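Local coordinates for 2-oxo-1,2-dihydroquinoline 8-monooxygenase, oxygenase component (Pseudomonas putida, PDB 1Z02) that hydroxylates 2-oxo-1,2-dihydroquinoline at position 8 as the oxygenase component of a Rieske-type monooxygenase, using a [2Fe-2S] cluster and a mononuclear iron, at the interface of chains A and B. Numbering follows the deposited sequence. Chains: chain A/B, 2-oxo-1,2-dihydroquinoline 8-monooxygenase, oxygenase component.

The interface of chains A and B. Residues chain A 423-424, 427, 431; chain B 206, 370, 434-435.
A:Lys427 reaches across to chain B and ends on the carboxylate of B:Glu370, a salt bridge of 3.1 Å from NZ to OE2, which accepts through its syn lone pair. The second salt bridge runs the opposite way in charge: B:Arg434 grips A:Asp431 side-on, NH1 to OD1 at 2.8 Å and NE to OD2 at 3.0 Å. The NH1 bond is nearly straight, 169° at the hydrogen, and its acceptor lies in the guanidinium plane; OD2 is tilted from that plane, and the two flat groups are turned 35° apart. A water joins A:Lys427 NZ to B:Arg434 NH2, and the two carboxylates probably help these neighbouring cationic groups sit close together.

Apolar packing rests on the lysine stem. With CG anti to the backbone N (chi1 173°) and the chain extended beyond, its methylenes pass over one face of the B:Phe206 ring, CD lying 3.9 Å from the ring centroid. On an adjacent flank, about a right angle round from the ring, the stem runs alongside B:Arg434, with CE over the guanidinium face, toward the rim. One turn earlier, A:Leu424 CD2 packs against B:Phe206 CB and lies 3.8 Å from B:Glu370 CD.

In the fold, chain A supplies helix 423-430 and the residue just past it. Chain B meets it with the end of strand 196-206, helix 363-377 and its C-terminal loop, joining two subunits of the trimer.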
ATOM      1  N   SER A 423       3.280  -7.066  -3.183  1.00  3.79           N
ATOM      2  CA  SER A 423       3.416  -7.698  -1.878  1.00  4.84           C
ATOM      3  C   SER A 423       4.810  -7.463  -1.316  1.00  6.09           C
ATOM      4  O   SER A 423       5.022  -7.552  -0.105  1.00  5.57           O
ATOM      5  CB  SER A 423       3.140  -9.197  -1.975  1.00  3.24           C
ATOM      6  OG  SER A 423       4.078  -9.840  -2.817  1.00  6.31           O
ATOM      7  N   LEU A 424       5.765  -7.180  -2.199  1.00  6.26           N
ATOM      8  CA  LEU A 424       7.133  -6.897  -1.764  1.00  7.24           C
ATOM      9  C   LEU A 424       7.183  -5.539  -1.071  1.00  6.46           C
ATOM     10  O   LEU A 424       7.858  -5.377  -0.045  1.00  4.63           O
ATOM     11  CB  LEU A 424       8.098  -6.859  -2.950  1.00  9.69           C
ATOM     12  CG  LEU A 424       8.695  -8.195  -3.398  1.00 12.84           C
ATOM     13  CD1 LEU A 424       9.471  -7.996  -4.701  1.00 17.39           C
ATOM     14  CD2 LEU A 424       9.591  -8.741  -2.292  1.00 14.37           C
ATOM     15  N   LYS A 427       5.587  -5.853   2.232  1.00  6.84           N
ATOM     16  CA  LYS A 427       6.472  -6.571   3.153  1.00  8.42           C
ATOM     17  C   LYS A 427       7.468  -5.568   3.744  1.00  9.81           C
ATOM     18  O   LYS A 427       7.661  -5.493   4.955  1.00  9.32           O
ATOM     19  CB  LYS A 427       7.262  -7.654   2.419  1.00  9.92           C
ATOM     20  CG  LYS A 427       8.333  -8.321   3.278  1.00 10.73           C
ATOM     21  CD  LYS A 427       9.385  -9.030   2.443  1.00 15.56           C
ATOM     22  CE  LYS A 427      10.423  -9.706   3.343  1.00 17.52           C
ATOM     23  NZ  LYS A 427      11.499 -10.456   2.614  1.00 17.44           N
ATOM     24  N   ASP A 431       7.831  -4.020   7.586  1.00  6.40           N
ATOM     25  CA  ASP A 431       9.102  -4.098   8.308  1.00  7.09           C
ATOM     26  C   ASP A 431       9.595  -2.731   8.760  1.00  7.35           C
ATOM     27  O   ASP A 431      10.625  -2.630   9.417  1.00  8.08           O
ATOM     28  CB  ASP A 431      10.177  -4.759   7.437  1.00  7.23           C
ATOM     29  CG  ASP A 431       9.928  -6.241   7.226  1.00  9.11           C
ATOM     30  OD1 ASP A 431      10.679  -6.853   6.441  1.00 11.58           O
ATOM     31  OD2 ASP A 431       8.988  -6.796   7.835  1.00  8.11           O
TER
ATOM     32  N   PHE B 206       7.100 -13.760  -0.917  1.00  5.87           N
ATOM     33  CA  PHE B 206       6.596 -12.516  -1.490  1.00  6.11           C
ATOM     34  C   PHE B 206       6.936 -12.430  -2.972  1.00  7.93           C
ATOM     35  O   PHE B 206       8.064 -12.154  -3.360  1.00  6.98           O
ATOM     36  CB  PHE B 206       7.140 -11.342  -0.680  1.00  6.56           C
ATOM     37  CG  PHE B 206       6.888 -11.500   0.788  1.00  7.11           C
ATOM     38  CD1 PHE B 206       7.847 -12.089   1.606  1.00  8.00           C
ATOM     39  CD2 PHE B 206       5.636 -11.204   1.329  1.00  6.48           C
ATOM     40  CE1 PHE B 206       7.577 -12.397   2.930  1.00  7.45           C
ATOM     41  CE2 PHE B 206       5.350 -11.511   2.664  1.00  5.01           C
ATOM     42  CZ  PHE B 206       6.322 -12.111   3.466  1.00  6.35           C
ATOM     43  N   GLU B 370      12.704 -13.319  -4.997  1.00  8.11           N
ATOM     44  CA  GLU B 370      12.169 -11.985  -4.800  1.00  8.44           C
ATOM     45  C   GLU B 370      12.769 -11.011  -5.787  1.00  8.80           C
ATOM     46  O   GLU B 370      12.061 -10.165  -6.322  1.00  8.13           O
ATOM     47  CB  GLU B 370      12.425 -11.499  -3.367  1.00  9.98           C
ATOM     48  CG  GLU B 370      11.458 -12.071  -2.328  1.00  9.51           C
ATOM     49  CD  GLU B 370      11.697 -11.527  -0.923  1.00 13.48           C
ATOM     50  OE1 GLU B 370      12.461 -10.547  -0.788  1.00  9.71           O
ATOM     51  OE2 GLU B 370      11.111 -12.073   0.044  1.00  8.57           O
ATOM     52  N   ARG B 434       3.162  -8.464   7.846  1.00  8.81           N
ATOM     53  CA  ARG B 434       3.444  -8.724   6.442  1.00  9.17           C
ATOM     54  C   ARG B 434       2.330  -9.538   5.806  1.00  7.36           C
ATOM     55  O   ARG B 434       1.496 -10.115   6.507  1.00  9.97           O
ATOM     56  CB  ARG B 434       4.716  -9.554   6.299  1.00  9.60           C
ATOM     57  CG  ARG B 434       5.973  -8.959   6.840  1.00 10.44           C
ATOM     58  CD  ARG B 434       7.039 -10.040   6.824  1.00 11.11           C
ATOM     59  NE  ARG B 434       8.387  -9.497   6.754  1.00 12.12           N
ATOM     60  CZ  ARG B 434       9.479 -10.233   6.599  1.00 13.51           C
ATOM     61  NH1 ARG B 434      10.672  -9.653   6.531  1.00 13.06           N
ATOM     62  NH2 ARG B 434       9.374 -11.555   6.521  1.00 14.65           N
ATOM     63  N   PRO B 435       2.286  -9.584   4.466  1.00  6.50           N
ATOM     64  CA  PRO B 435       1.242 -10.379   3.813  1.00  5.81           C
ATOM     65  C   PRO B 435       1.428 -11.808   4.337  1.00  6.30           C
ATOM     66  O   PRO B 435       2.561 -12.234   4.563  1.00  5.90           O
ATOM     67  CB  PRO B 435       1.604 -10.249   2.345  1.00  5.54           C
ATOM     68  CG  PRO B 435       2.108  -8.831   2.279  1.00  5.13           C
ATOM     69  CD  PRO B 435       3.005  -8.747   3.482  1.00  6.26           C
TER
HETATM   70  O   HOH W   1      11.873 -12.616   4.727  1.00 20.14           O